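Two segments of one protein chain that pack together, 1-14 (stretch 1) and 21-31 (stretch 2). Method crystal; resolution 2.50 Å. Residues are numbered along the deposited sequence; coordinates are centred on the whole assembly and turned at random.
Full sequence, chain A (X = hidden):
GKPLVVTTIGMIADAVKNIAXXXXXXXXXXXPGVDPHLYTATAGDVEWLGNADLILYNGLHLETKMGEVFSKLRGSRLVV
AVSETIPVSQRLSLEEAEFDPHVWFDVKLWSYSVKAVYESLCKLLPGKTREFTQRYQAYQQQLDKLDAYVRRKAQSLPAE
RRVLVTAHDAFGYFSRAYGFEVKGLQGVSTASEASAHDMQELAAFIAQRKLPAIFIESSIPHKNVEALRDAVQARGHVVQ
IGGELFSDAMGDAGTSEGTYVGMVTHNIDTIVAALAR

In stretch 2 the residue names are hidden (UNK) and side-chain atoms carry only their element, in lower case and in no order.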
# COMPACT_ATOMS: atom_id res chain seq x y z
N GLY A 1 27.18 -2.48 -17.49
CA GLY A 1 26.00 -3.26 -17.03
C GLY A 1 24.83 -2.36 -16.70
O GLY A 1 25.00 -1.16 -16.46
N LYS A 2 23.63 -2.94 -16.68
CA LYS A 2 22.41 -2.20 -16.38
C LYS A 2 22.45 -1.55 -14.99
O LYS A 2 23.00 -2.13 -14.05
CB LYS A 2 21.20 -3.13 -16.48
CG LYS A 2 21.33 -4.25 -17.51
CD LYS A 2 20.06 -5.10 -17.60
CE LYS A 2 19.93 -6.07 -16.42
NZ LYS A 2 20.47 -7.43 -16.72
N PRO A 3 21.87 -0.34 -14.86
CA PRO A 3 21.79 0.47 -13.63
C PRO A 3 20.98 -0.14 -12.50
O PRO A 3 19.98 -0.83 -12.72
CB PRO A 3 21.17 1.78 -14.11
CG PRO A 3 20.38 1.38 -15.30
CD PRO A 3 21.22 0.36 -15.99
N LEU A 4 21.42 0.12 -11.27
CA LEU A 4 20.77 -0.40 -10.09
C LEU A 4 19.67 0.49 -9.56
O LEU A 4 19.92 1.60 -9.11
CB LEU A 4 21.80 -0.60 -8.98
CG LEU A 4 21.20 -1.15 -7.68
CD1 LEU A 4 20.53 -2.48 -7.98
CD2 LEU A 4 22.28 -1.30 -6.63
N VAL A 5 18.43 -0.00 -9.63
CA VAL A 5 17.30 0.75 -9.11
C VAL A 5 17.00 0.10 -7.78
O VAL A 5 17.04 -1.12 -7.67
CB VAL A 5 16.05 0.62 -10.01
CG1 VAL A 5 14.83 1.20 -9.30
CG2 VAL A 5 16.29 1.32 -11.34
N VAL A 6 16.71 0.89 -6.76
CA VAL A 6 16.40 0.32 -5.46
C VAL A 6 15.16 0.97 -4.92
O VAL A 6 15.09 2.18 -4.78
CB VAL A 6 17.55 0.51 -4.44
CG1 VAL A 6 17.04 0.18 -3.03
CG2 VAL A 6 18.73 -0.39 -4.81
N THR A 7 14.17 0.14 -4.61
CA THR A 7 12.91 0.65 -4.10
C THR A 7 12.60 0.09 -2.72
O THR A 7 13.18 -0.91 -2.29
CB THR A 7 11.75 0.30 -5.06
OG1 THR A 7 11.25 -1.00 -4.74
CG2 THR A 7 12.23 0.32 -6.50
N THR A 8 11.67 0.74 -2.04
CA THR A 8 11.26 0.34 -0.72
C THR A 8 10.09 -0.62 -0.79
O THR A 8 10.29 -1.82 -0.89
CB THR A 8 10.88 1.57 0.09
OG1 THR A 8 10.01 2.39 -0.70
CG2 THR A 8 12.12 2.39 0.45
N ILE A 9 8.88 -0.10 -0.72
CA ILE A 9 7.68 -0.94 -0.78
C ILE A 9 7.56 -1.64 -2.14
O ILE A 9 7.90 -1.06 -3.18
CB ILE A 9 6.43 -0.11 -0.53
CG1 ILE A 9 6.37 1.04 -1.55
CG2 ILE A 9 6.46 0.45 0.88
CD1 ILE A 9 5.07 1.79 -1.53
N GLY A 10 7.09 -2.88 -2.12
CA GLY A 10 6.95 -3.65 -3.35
C GLY A 10 6.14 -2.98 -4.44
O GLY A 10 6.36 -3.23 -5.63
N MET A 11 5.19 -2.14 -4.04
CA MET A 11 4.32 -1.46 -4.99
C MET A 11 5.12 -0.70 -6.04
O MET A 11 4.79 -0.74 -7.22
CB MET A 11 3.38 -0.51 -4.26
CG MET A 11 2.21 -1.21 -3.57
SD MET A 11 2.64 -1.90 -1.95
CE MET A 11 2.38 -0.50 -0.94
N ILE A 12 6.16 0.00 -5.60
CA ILE A 12 7.01 0.77 -6.51
C ILE A 12 7.77 -0.21 -7.39
O ILE A 12 7.83 -0.06 -8.61
CB ILE A 12 8.03 1.63 -5.72
CG1 ILE A 12 7.28 2.64 -4.84
CG2 ILE A 12 9.00 2.30 -6.68
CD1 ILE A 12 8.14 3.76 -4.33
N ALA A 13 8.34 -1.23 -6.74
CA ALA A 13 9.10 -2.27 -7.42
C ALA A 13 8.27 -2.84 -8.55
O ALA A 13 8.79 -3.16 -9.62
CB ALA A 13 9.49 -3.38 -6.44
N ASP A 14 6.97 -2.96 -8.32
CA ASP A 14 6.11 -3.50 -9.35
C ASP A 14 6.08 -2.54 -10.53
O ASP A 14 6.24 -2.95 -11.68
CB ASP A 14 4.70 -3.71 -8.85
CG ASP A 14 3.84 -4.41 -9.87
OD1 ASP A 14 4.06 -5.62 -10.10
OD2 ASP A 14 2.96 -3.75 -10.47
N UNK A 21 11.54 -3.30 -16.69
CA UNK A 21 11.67 -4.70 -17.06
C UNK A 21 13.10 -5.13 -16.78
O UNK A 21 13.62 -4.90 -15.68
n UNK A 21 9.25 -5.92 -20.25
c UNK A 21 9.00 -5.01 -19.32
o UNK A 21 7.91 -4.89 -18.77
c UNK A 21 11.35 -4.89 -18.53
c UNK A 21 10.15 -4.11 -18.96
N UNK A 22 13.74 -5.73 -17.77
CA UNK A 22 15.10 -6.20 -17.59
C UNK A 22 16.14 -5.18 -17.98
O UNK A 22 17.30 -5.52 -18.17
N UNK A 23 15.72 -3.93 -18.10
CA UNK A 23 16.64 -2.88 -18.47
C UNK A 23 17.31 -2.34 -17.24
O UNK A 23 18.08 -1.40 -17.30
o UNK A 23 15.97 -2.88 -21.23
c UNK A 23 15.28 -2.19 -20.45
o UNK A 23 14.11 -1.86 -20.67
c UNK A 23 15.90 -1.75 -19.17
N UNK A 24 16.99 -2.93 -16.09
CA UNK A 24 17.63 -2.48 -14.87
C UNK A 24 17.76 -3.64 -13.92
O UNK A 24 17.15 -4.69 -14.11
c UNK A 24 15.57 -1.87 -13.48
c UNK A 24 16.83 -1.33 -14.15
c UNK A 24 16.47 -0.24 -15.13
N UNK A 25 18.61 -3.46 -12.93
CA UNK A 25 18.77 -4.46 -11.91
C UNK A 25 17.91 -3.84 -10.83
O UNK A 25 18.12 -2.69 -10.46
c UNK A 25 22.61 -5.79 -13.92
n UNK A 25 22.04 -4.82 -13.21
c UNK A 25 21.07 -6.70 -12.64
n UNK A 25 22.04 -6.93 -13.59
c UNK A 25 20.23 -4.53 -11.48
c UNK A 25 21.07 -5.36 -12.40
N UNK A 26 16.91 -4.59 -10.36
CA UNK A 26 16.01 -4.06 -9.35
C UNK A 26 16.07 -4.78 -8.02
O UNK A 26 16.14 -5.99 -7.96
c UNK A 26 14.58 -4.09 -9.89
c UNK A 26 13.45 -2.90 -7.99
c UNK A 26 12.11 -4.27 -9.62
c UNK A 26 13.43 -4.15 -8.87
N UNK A 27 16.04 -4.00 -6.95
CA UNK A 27 16.07 -4.58 -5.63
C UNK A 27 14.92 -4.05 -4.79
O UNK A 27 14.87 -2.85 -4.47
c UNK A 27 17.82 -5.94 -3.10
c UNK A 27 17.44 -4.50 -3.44
c UNK A 27 17.12 -6.45 -1.83
n UNK A 27 18.11 -6.73 -0.75
c UNK A 27 17.42 -4.28 -4.96
N UNK A 28 13.98 -4.92 -4.47
CA UNK A 28 12.85 -4.52 -3.65
C UNK A 28 13.28 -4.64 -2.20
O UNK A 28 13.44 -5.74 -1.68
N UNK A 29 13.49 -3.50 -1.54
CA UNK A 29 13.93 -3.49 -0.15
C UNK A 29 12.92 -4.03 0.86
O UNK A 29 13.31 -4.69 1.83
c UNK A 29 15.72 -1.67 -0.23
c UNK A 29 14.33 -2.07 0.26
c UNK A 29 16.68 -2.83 -0.05
c UNK A 29 16.19 -0.44 0.55
N UNK A 30 11.64 -3.75 0.64
CA UNK A 30 10.61 -4.22 1.55
C UNK A 30 9.72 -5.25 0.85
O UNK A 30 8.98 -4.92 -0.07
s UNK A 30 9.47 -0.48 2.70
c UNK A 30 10.58 -1.77 2.22
c UNK A 30 9.79 -3.05 2.05
c UNK A 30 10.51 0.51 3.76
N UNK A 31 9.82 -6.50 1.29
CA UNK A 31 9.03 -7.55 0.66
C UNK A 31 7.75 -7.95 1.38
O UNK A 31 7.31 -7.30 2.33

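Position 21 carries three carbons in a row, the third holding one oxygen and one nitrogen: a primary amide, Q21. It touches nothing on stretch 1 and lies exposed just after a helix. Position 22 has no side-chain atoms and is G22, an exposed turn residue beside K2. Position 23 has two carbons, the second bearing two oxygens, hence D23; its CA-to-CB bond points away from stretch 1, and OD2 is hydrogen-bonded elsewhere in the structure, while its backbone O lies 3.8 Å from P3 CD.

Position 24 shows one carbon carrying two more, the beta-branch of V24. Buried, it suits an apolar place: its CB is 3.9 Å from V5 CG2, and its CG1 is 4.2 Å from P3 CG.

At position 25 one carbon leads to a five-membered ring with two nitrogens, so this is H25. A ring nitrogen, ND1, donates a hydrogen bond to K2 O (3.0 Å), and K2 CE sits over the ring face, 3.8 Å from its centroid. A flat ring with a polar edge serves both contacts at this exposed site.

Position 26 has four carbons forked at the second, which gives L26. It lies on the same face as V5 and T7, and its end reaches stretch 1: CD1 is 3.8 Å from T7 CG2, and CD2 is 4.2 Å from A13 CB, where the helix follows the strand. Position 27 has four carbons in a row ending in nitrogen, K27. Its CB lies 4.1 Å from V6 CG2, while the chain's end leads away, leaving the aliphatic base in the contact.

Position 28 has no side chain and is G28, paired with T7 through the backbone. Position 29 again shows four carbons forked at the second: L29, pointing toward stretch 1 with CG 3.6 Å from V6 CG1, a buried apolar fit. Position 30 is unbranched, two carbons, sulfur, carbon: M30. Its SD approaches T8 CB and I9 CG2, each at 3.6 Å, the slender thioether fitting a buried site. Position 31 has no side-chain atoms, G31, and makes no contact.

The contact is built on two parallel strands, 17° apart. H25 N bonds to P3 O (3.0 Å), V5 N to H25 O (2.8 Å), K27 N to V5 O (3.1 Å) and T7 N to K27 O (3.1 Å), the alternation expected of a parallel pair. Where the chains turn, L29 N to T7 O (2.7 Å) and M30 N to T8 O (2.8 Å) extend the bonding, and apolar side chains seal the joint.

Stretch 2 21-31: QGDVHLKGLMG
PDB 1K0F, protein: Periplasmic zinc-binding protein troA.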